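Local structure of molybdopterin biosynthesis protein (Mycobacterium abscessus, 3TCR) at residues Ser46-Val51 / Glu69-Ala74; Val82-Asp87 / Gln92-Thr97; Glu137-Ser142 / Leu165-Ala170. The protein probably binds molybdopterin and takes part in the biosynthesis of the molybdenum cofactor. All blocks are in the same frame, centred on the assembly; numbering follows the deposited sequence.

Interaction 1 (Ser46-Val51 / Glu69-Ala74); sequences SLVVIV and ELLAEA
L71 of helix 64-73 reaches down onto S46 and V48 of strand 44-51, the contact by which the helix of a beta-alpha-beta unit packs on the strand that precedes it; strand 76-84 completes the unit. Side chains of alternate strand residues face the helix, and here a single leucine meets two of them. The path along L71 shows how the work is divided. Its CB lies 4.1 Å from S46 OG, at the edge of contact, and CG is at the same distance from that oxygen. With CG anti to the carbonyl carbon (chi1 -76°), the side chain extends from the helix toward the strand, and its two methyls part at CG. CD1 does most of the touching: it settles 3.5 Å from S46 OG and, on the way to the next inward-facing residue, 3.6 Å from V48 CG2. CD1 is also the nearer of the two to S46 CB, at 3.9 Å; CD2 brushes S46 CB and OG only from 4.2 Å. The hydroxyl is therefore approached by carbon from the helix, while S46 OG hydrogen-bonds within the sheet to the carbonyl oxygen of V77 on strand 76-84, so the carbon packing against the buried hydroxyl probably costs it no hydrogen bond. V78, L105 and M180 of helix 173-196 also touch L71, which sits between the sheet and that second helix. On V48 the two branches differ: CG1 stands anti to the backbone N (chi1 -175°), and it is CG2, beside that nitrogen, that meets CD1 of L71.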
loop_
_atom_site.group_PDB
_atom_site.type_symbol
_atom_site.label_atom_id
_atom_site.label_comp_id
_atom_site.label_asym_id
_atom_site.label_seq_id
_atom_site.Cartn_x
_atom_site.Cartn_y
_atom_site.Cartn_z
ATOM N N SER A 46 -7.983 -21.785 -13.497
ATOM C CA SER A 46 -6.862 -20.853 -13.482
ATOM C C SER A 46 -6.085 -20.817 -14.789
ATOM O O SER A 46 -6.109 -21.772 -15.563
ATOM C CB SER A 46 -5.891 -21.214 -12.346
ATOM O OG SER A 46 -5.406 -22.536 -12.511
ATOM N N LEU A 47 -5.399 -19.692 -15.017
ATOM C CA LEU A 47 -4.472 -19.532 -16.134
ATOM C C LEU A 47 -3.188 -18.849 -15.662
ATOM O O LEU A 47 -3.222 -17.910 -14.870
ATOM C CB LEU A 47 -5.098 -18.703 -17.254
ATOM C CG LEU A 47 -4.245 -18.486 -18.537
ATOM C CD1 LEU A 47 -4.525 -19.598 -19.545
ATOM C CD2 LEU A 47 -4.577 -17.160 -19.163
ATOM N N VAL A 48 -2.061 -19.326 -16.162
ATOM C CA VAL A 48 -0.774 -18.765 -15.890
ATOM C C VAL A 48 -0.264 -18.025 -17.098
ATOM O O VAL A 48 -0.250 -18.566 -18.222
ATOM C CB VAL A 48 0.234 -19.876 -15.552
ATOM C CG1 VAL A 48 1.580 -19.266 -15.145
ATOM C CG2 VAL A 48 -0.338 -20.752 -14.455
ATOM N N VAL A 49 0.162 -16.788 -16.876
ATOM C CA VAL A 49 0.760 -15.958 -17.912
ATOM C C VAL A 49 2.227 -15.720 -17.549
ATOM O O VAL A 49 2.509 -15.062 -16.574
ATOM C CB VAL A 49 0.037 -14.589 -18.032
ATOM C CG1 VAL A 49 0.694 -13.734 -19.121
ATOM C CG2 VAL A 49 -1.452 -14.795 -18.314
ATOM N N ILE A 50 3.156 -16.278 -18.327
ATOM C CA ILE A 50 4.595 -16.093 -18.091
ATOM C C ILE A 50 4.988 -14.832 -18.823
ATOM O O ILE A 50 4.812 -14.763 -20.034
ATOM C CB ILE A 50 5.427 -17.247 -18.685
ATOM C CG1 ILE A 50 5.084 -18.567 -17.989
ATOM C CG2 ILE A 50 6.923 -16.927 -18.624
ATOM C CD1 ILE A 50 5.227 -18.527 -16.484
ATOM N N VAL A 51 5.492 -13.838 -18.105
ATOM C CA VAL A 51 5.897 -12.585 -18.727
ATOM C C VAL A 51 7.416 -12.552 -18.739
ATOM O O VAL A 51 8.047 -12.213 -17.738
ATOM C CB VAL A 51 5.344 -11.328 -17.990
ATOM C CG1 VAL A 51 5.801 -10.056 -18.725
ATOM C CG2 VAL A 51 3.813 -11.388 -17.859
ATOM N N GLU A 69 1.956 -26.619 -10.815
ATOM C CA GLU A 69 1.828 -27.644 -9.812
ATOM C C GLU A 69 1.275 -27.038 -8.500
ATOM O O GLU A 69 0.437 -27.642 -7.882
ATOM C CB GLU A 69 3.114 -28.446 -9.648
ATOM C CG GLU A 69 2.906 -29.770 -8.918
ATOM C CD GLU A 69 1.878 -30.713 -9.571
ATOM O OE1 GLU A 69 1.505 -30.575 -10.768
ATOM O OE2 GLU A 69 1.449 -31.636 -8.858
ATOM N N LEU A 70 1.684 -25.834 -8.104
ATOM C CA LEU A 70 1.106 -25.269 -6.870
ATOM C C LEU A 70 -0.384 -24.952 -7.012
ATOM O O LEU A 70 -1.147 -25.146 -6.074
ATOM C CB LEU A 70 1.875 -24.049 -6.390
ATOM C CG LEU A 70 3.287 -24.356 -5.866
ATOM C CD1 LEU A 70 4.136 -23.103 -5.847
ATOM C CD2 LEU A 70 3.278 -25.083 -4.481
ATOM N N LEU A 71 -0.806 -24.482 -8.180
ATOM C CA LEU A 71 -2.228 -24.276 -8.450
ATOM C C LEU A 71 -2.983 -25.577 -8.334
ATOM O O LEU A 71 -4.017 -25.636 -7.659
ATOM C CB LEU A 71 -2.468 -23.668 -9.854
ATOM C CG LEU A 71 -2.177 -22.164 -10.019
ATOM C CD1 LEU A 71 -2.168 -21.755 -11.493
ATOM C CD2 LEU A 71 -3.147 -21.311 -9.209
ATOM N N ALA A 72 -2.487 -26.618 -8.997
ATOM C CA ALA A 72 -3.160 -27.928 -8.959
ATOM C C ALA A 72 -3.233 -28.426 -7.521
ATOM O O ALA A 72 -4.277 -28.902 -7.078
ATOM C CB ALA A 72 -2.441 -28.955 -9.823
ATOM N N GLU A 73 -2.139 -28.309 -6.788
ATOM C CA GLU A 73 -2.128 -28.779 -5.397
ATOM C C GLU A 73 -3.101 -28.026 -4.479
ATOM O O GLU A 73 -3.565 -28.601 -3.512
ATOM C CB GLU A 73 -0.712 -28.744 -4.812
ATOM C CG GLU A 73 0.161 -29.821 -5.427
ATOM C CD GLU A 73 1.625 -29.753 -5.006
ATOM O OE1 GLU A 73 2.032 -28.787 -4.310
ATOM O OE2 GLU A 73 2.367 -30.690 -5.393
ATOM N N ALA A 74 -3.401 -26.761 -4.792
ATOM C CA ALA A 74 -4.442 -26.002 -4.061
ATOM C C ALA A 74 -5.842 -26.323 -4.561
ATOM O O ALA A 74 -6.796 -25.751 -4.068
ATOM C CB ALA A 74 -4.212 -24.483 -4.172
#

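Interaction 2 (Val82-Asp87 / Gln92-Thr97); sequences VVVEND and QNAVNT
The beta-alpha step from strand 76-84 into helix 88-100 brings the CB of A94 down over V82 and V84, two valines that face the helix from alternate positions of the strand. The A94 methyl is 4.0 Å from V82 CG1 and likewise 4.0 Å from V84 CG1, so one small side chain bridges both. The valines present that same-named branch through different rotations: CG1 is anti to the backbone N in V82 (chi1 179°) but lies beside the N in V84 (chi1 -64°). Because alanine ends at CB, the backbones come close, with 7.1 Å between the CA atoms of V82 and A94. The contact joins two layers of a three-layer alpha/beta/alpha fold, helix 88-100 covering one face of the sheet; V49 of the neighbouring strand 44-51 also touches A94 and V84. Between strand and helix the chain turns sharply, N86 forming the centre of an inverse gamma turn, and D87 then serves as N-cap, its OD2 accepting from the backbone N of E90 and also bonding S89 OG. Further along the helix, N93 O takes two donors from T97 on opposite faces of its carbonyl plane: the backbone N at 2.9 Å, and the hydroxyl OG1, which gives its proton at 2.8 Å from a position tilted 29° from that plane.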
loop_
_atom_site.group_PDB
_atom_site.type_symbol
_atom_site.label_atom_id
_atom_site.label_comp_id
_atom_site.label_asym_id
_atom_site.label_seq_id
_atom_site.Cartn_x
_atom_site.Cartn_y
_atom_site.Cartn_z
ATOM N N VAL A 82 0.272 -19.291 -20.889
ATOM C CA VAL A 82 0.536 -18.398 -21.995
ATOM C C VAL A 82 1.891 -17.768 -21.742
ATOM O O VAL A 82 2.178 -17.363 -20.603
ATOM C CB VAL A 82 -0.556 -17.283 -22.098
ATOM C CG1 VAL A 82 -0.241 -16.323 -23.261
ATOM C CG2 VAL A 82 -1.939 -17.896 -22.331
ATOM N N VAL A 83 2.736 -17.701 -22.771
ATOM C CA VAL A 83 4.000 -16.988 -22.689
ATOM C C VAL A 83 3.908 -15.692 -23.504
ATOM O O VAL A 83 3.498 -15.723 -24.644
ATOM C CB VAL A 83 5.188 -17.828 -23.212
ATOM C CG1 VAL A 83 6.495 -17.012 -23.092
ATOM C CG2 VAL A 83 5.315 -19.132 -22.414
ATOM N N VAL A 84 4.271 -14.562 -22.909
ATOM C CA VAL A 84 4.309 -13.305 -23.619
ATOM C C VAL A 84 5.612 -12.587 -23.290
ATOM O O VAL A 84 6.287 -12.886 -22.286
ATOM C CB VAL A 84 3.138 -12.359 -23.202
ATOM C CG1 VAL A 84 1.774 -12.939 -23.573
ATOM C CG2 VAL A 84 3.207 -12.033 -21.713
ATOM N N GLU A 85 5.950 -11.627 -24.147
ATOM C CA GLU A 85 7.059 -10.719 -23.932
ATOM C C GLU A 85 6.671 -9.671 -22.914
ATOM O O GLU A 85 5.499 -9.516 -22.589
ATOM C CB GLU A 85 7.403 -9.995 -25.240
ATOM C CG GLU A 85 7.925 -10.909 -26.339
ATOM C CD GLU A 85 8.082 -10.214 -27.707
ATOM O OE1 GLU A 85 7.194 -9.451 -28.130
ATOM O OE2 GLU A 85 9.078 -10.468 -28.381
ATOM N N ASN A 86 7.659 -8.900 -22.483
ATOM C CA ASN A 86 7.434 -7.707 -21.667
ATOM C C ASN A 86 6.950 -6.599 -22.532
ATOM O O ASN A 86 7.706 -5.688 -22.889
ATOM C CB ASN A 86 8.721 -7.254 -20.953
ATOM C CG ASN A 86 8.748 -7.669 -19.508
ATOM O OD1 ASN A 86 7.905 -7.229 -18.708
ATOM N ND2 ASN A 86 9.636 -8.582 -19.180
ATOM N N ASP A 87 5.664 -6.684 -22.827
ATOM C CA ASP A 87 5.022 -5.876 -23.811
ATOM C C ASP A 87 3.599 -5.692 -23.349
ATOM O O ASP A 87 2.819 -6.658 -23.263
ATOM C CB ASP A 87 5.039 -6.580 -25.157
ATOM C CG ASP A 87 4.333 -5.784 -26.226
ATOM O OD1 ASP A 87 5.039 -5.025 -26.920
ATOM O OD2 ASP A 87 3.090 -5.872 -26.346
ATOM N N GLN A 92 -1.788 -7.528 -21.899
ATOM C CA GLN A 92 -3.208 -7.186 -21.805
ATOM C C GLN A 92 -4.056 -8.176 -22.601
ATOM O O GLN A 92 -5.111 -8.662 -22.121
ATOM C CB GLN A 92 -3.444 -5.710 -22.234
ATOM C CG GLN A 92 -2.932 -4.712 -21.162
ATOM C CD GLN A 92 -3.410 -3.275 -21.405
ATOM O OE1 GLN A 92 -3.769 -2.939 -22.511
ATOM N NE2 GLN A 92 -3.430 -2.440 -20.367
ATOM N N ASN A 93 -3.588 -8.534 -23.790
ATOM C CA ASN A 93 -4.319 -9.483 -24.608
ATOM C C ASN A 93 -4.471 -10.821 -23.878
ATOM O O ASN A 93 -5.546 -11.433 -23.912
ATOM C CB ASN A 93 -3.644 -9.737 -25.966
ATOM C CG ASN A 93 -3.876 -8.604 -26.960
ATOM O OD1 ASN A 93 -4.852 -7.863 -26.848
ATOM N ND2 ASN A 93 -2.986 -8.469 -27.945
ATOM N N ALA A 94 -3.378 -11.273 -23.278
ATOM C CA ALA A 94 -3.358 -12.549 -22.572
ATOM C C ALA A 94 -4.354 -12.507 -21.397
ATOM O O ALA A 94 -5.186 -13.398 -21.249
ATOM C CB ALA A 94 -1.924 -12.885 -22.089
ATOM N N VAL A 95 -4.274 -11.470 -20.567
ATOM C CA VAL A 95 -5.197 -11.378 -19.427
ATOM C C VAL A 95 -6.666 -11.226 -19.889
ATOM O O VAL A 95 -7.566 -11.905 -19.378
ATOM C CB VAL A 95 -4.796 -10.237 -18.498
ATOM C CG1 VAL A 95 -5.869 -10.007 -17.425
ATOM C CG2 VAL A 95 -3.420 -10.522 -17.879
ATOM N N ASN A 96 -6.908 -10.330 -20.843
ATOM C CA ASN A 96 -8.277 -10.062 -21.329
ATOM C C ASN A 96 -8.858 -11.337 -21.935
ATOM O O ASN A 96 -10.060 -11.564 -21.842
ATOM C CB ASN A 96 -8.327 -8.917 -22.374
ATOM C CG ASN A 96 -8.213 -7.538 -21.747
ATOM O OD1 ASN A 96 -8.583 -7.363 -20.615
ATOM N ND2 ASN A 96 -7.659 -6.573 -22.476
ATOM N N THR A 97 -8.012 -12.184 -22.519
ATOM C CA THR A 97 -8.501 -13.434 -23.069
ATOM C C THR A 97 -8.988 -14.376 -21.951
ATOM O O THR A 97 -10.044 -15.022 -22.074
ATOM C CB THR A 97 -7.466 -14.082 -24.012
ATOM O OG1 THR A 97 -7.271 -13.201 -25.123
ATOM C CG2 THR A 97 -7.995 -15.433 -24.602
#

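Interaction 3 (Glu137-Ser142 / Leu165-Ala170); sequences EAIRSS and LVVNIA
Two methyl groups, CD1 of I139 and CG1 of V167, meet at 3.6 Å where helix 133-145 lies over strand 164-169. The isoleucine enters end-on: CG1 is anti to the carbonyl carbon (chi1 -70°) and the chain then runs on extended, so that the terminal CD1 is the atom carried farthest toward the sheet. From there the same methyl is 4.2 Å from I169 CG2. One carbon thus spans two strand residues of the same parity, while the side chain of N168, between them, goes elsewhere. The axes of helix 137-142 and strand 165-169 come within 10.1 Å and run 23° apart in direction, a spacing bridged by the long isoleucine and the short valine. Next outward, I135 of the same helix and L183 of helix 173-196 also touch V167, adding to the apolar cluster on this face of the sheet. Both ends of the buried N168 amide are engaged: ND2 bonds T108 OG1 and T124 OG1, and OD1 accepts from V157 N, which fixes which way round the amide sits. At the outer limit the helix faces the trimer interface, where salt bridges run between chains: R140 NE pairs with E137 OE1 of the second subunit, and E137 OE1 with R140 NE of the third subunit. E137 and R140 of the same helix thus join subunits, while I139 joins helix to sheet. Across helix and strand themselves the contact is apolar, so its fit probably depends on shape, and on the torsions that carry CD1 to the strand, rather than on a directional bond.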
loop_
_atom_site.group_PDB
_atom_site.type_symbol
_atom_site.label_atom_id
_atom_site.label_comp_id
_atom_site.label_asym_id
_atom_site.label_seq_id
_atom_site.Cartn_x
_atom_site.Cartn_y
_atom_site.Cartn_z
ATOM N N GLU A 137 0.102 -6.310 -1.131
ATOM C CA GLU A 137 0.810 -5.976 0.117
ATOM C C GLU A 137 1.251 -7.212 0.910
ATOM O O GLU A 137 2.393 -7.275 1.402
ATOM C CB GLU A 137 -0.061 -5.097 1.042
ATOM C CG GLU A 137 -0.405 -3.706 0.526
ATOM C CD GLU A 137 -1.467 -2.964 1.360
ATOM O OE1 GLU A 137 -1.939 -3.486 2.414
ATOM O OE2 GLU A 137 -1.812 -1.826 0.959
ATOM N N ALA A 138 0.356 -8.167 1.064
ATOM C CA ALA A 138 0.705 -9.426 1.742
ATOM C C ALA A 138 1.833 -10.199 0.988
ATOM O O ALA A 138 2.698 -10.802 1.622
ATOM C CB ALA A 138 -0.536 -10.322 1.913
ATOM N N ILE A 139 1.815 -10.177 -0.346
ATOM C CA ILE A 139 2.846 -10.850 -1.141
ATOM C C ILE A 139 4.191 -10.169 -0.918
ATOM O O ILE A 139 5.215 -10.848 -0.702
ATOM C CB ILE A 139 2.483 -10.906 -2.637
ATOM C CG1 ILE A 139 1.300 -11.870 -2.891
ATOM C CG2 ILE A 139 3.659 -11.369 -3.498
ATOM C CD1 ILE A 139 0.692 -11.762 -4.290
ATOM N N ARG A 140 4.199 -8.834 -0.946
ATOM C CA ARG A 140 5.452 -8.080 -0.704
ATOM C C ARG A 140 5.969 -8.314 0.710
ATOM O O ARG A 140 7.161 -8.547 0.933
ATOM C CB ARG A 140 5.267 -6.569 -0.931
ATOM C CG ARG A 140 5.303 -6.181 -2.409
ATOM C CD ARG A 140 5.312 -4.707 -2.606
ATOM N NE ARG A 140 3.994 -4.107 -2.428
ATOM C CZ ARG A 140 3.103 -3.938 -3.409
ATOM N NH1 ARG A 140 1.948 -3.340 -3.142
ATOM N NH2 ARG A 140 3.336 -4.387 -4.662
ATOM N N SER A 141 5.067 -8.216 1.662
ATOM C CA SER A 141 5.420 -8.345 3.064
ATOM C C SER A 141 5.970 -9.728 3.387
ATOM O O SER A 141 6.991 -9.850 4.028
ATOM C CB SER A 141 4.163 -8.116 3.908
ATOM O OG SER A 141 4.512 -8.283 5.239
ATOM N N SER A 142 5.294 -10.771 2.935
ATOM C CA SER A 142 5.807 -12.138 3.144
ATOM C C SER A 142 7.144 -12.368 2.426
ATOM O O SER A 142 8.033 -13.025 2.979
ATOM C CB SER A 142 4.801 -13.199 2.674
ATOM O OG SER A 142 5.392 -14.499 2.672
ATOM N N LEU A 165 -10.057 -13.028 -10.839
ATOM C CA LEU A 165 -9.029 -12.518 -9.938
ATOM C C LEU A 165 -7.665 -12.581 -10.676
ATOM O O LEU A 165 -7.301 -13.623 -11.190
ATOM C CB LEU A 165 -8.998 -13.329 -8.633
ATOM C CG LEU A 165 -7.947 -13.019 -7.571
ATOM C CD1 LEU A 165 -8.039 -11.576 -7.098
ATOM C CD2 LEU A 165 -8.046 -14.041 -6.414
ATOM N N VAL A 166 -6.976 -11.437 -10.745
ATOM C CA VAL A 166 -5.707 -11.267 -11.438
ATOM C C VAL A 166 -4.652 -10.819 -10.426
ATOM O O VAL A 166 -4.856 -9.831 -9.709
ATOM C CB VAL A 166 -5.807 -10.229 -12.583
ATOM C CG1 VAL A 166 -4.502 -10.204 -13.391
ATOM C CG2 VAL A 166 -7.034 -10.520 -13.474
ATOM N N VAL A 167 -3.540 -11.555 -10.368
ATOM C CA VAL A 167 -2.451 -11.287 -9.433
ATOM C C VAL A 167 -1.073 -11.397 -10.117
ATOM O O VAL A 167 -0.738 -12.435 -10.728
ATOM C CB VAL A 167 -2.511 -12.272 -8.233
ATOM C CG1 VAL A 167 -1.465 -11.918 -7.160
ATOM C CG2 VAL A 167 -3.951 -12.332 -7.646
ATOM N N ASN A 168 -0.292 -10.323 -10.041
ATOM C CA ASN A 168 1.097 -10.322 -10.508
ATOM C C ASN A 168 2.073 -10.854 -9.447
ATOM O O ASN A 168 2.093 -10.348 -8.297
ATOM C CB ASN A 168 1.575 -8.890 -10.779
ATOM C CG ASN A 168 0.747 -8.127 -11.800
ATOM O OD1 ASN A 168 0.634 -6.885 -11.671
ATOM N ND2 ASN A 168 0.249 -8.805 -12.849
ATOM N N ILE A 169 2.904 -11.823 -9.810
ATOM C CA ILE A 169 4.063 -12.147 -8.963
ATOM C C ILE A 169 5.393 -12.053 -9.725
ATOM O O ILE A 169 5.414 -12.138 -10.959
ATOM C CB ILE A 169 3.891 -13.485 -8.222
ATOM C CG1 ILE A 169 4.033 -14.672 -9.114
ATOM C CG2 ILE A 169 2.481 -13.619 -7.613
ATOM C CD1 ILE A 169 3.388 -15.892 -8.421
ATOM N N ALA A 170 6.477 -11.851 -8.983
ATOM C CA ALA A 170 7.824 -11.761 -9.564
ATOM C C ALA A 170 8.212 -13.077 -10.162
ATOM O O ALA A 170 7.645 -14.129 -9.833
ATOM C CB ALA A 170 8.878 -11.308 -8.549
#

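Following the chain from its N terminus, interaction 1 comes first, closing the excursion between strand 44-51 and helix 64-73. The chain next enters strand 76-84 beside the first strand, and interaction 2 closes a short loop made of the turn after that strand and the first turn of helix 88-100. Interaction 3 closes a longer path, from helix 133-145 through strand 158-161 to strand 164-169. The three loops follow in series, neither nested nor crossing. Interactions 1 and 2 are tied through the sheet by probable hydrogen bonds, I50 N to V82 O and V48 O to V82 N; interactions 2 and 3 touch where V95 packs on V166. Helices 64-73 and 133-145 lie over one sheet face, helix 88-100 over the other.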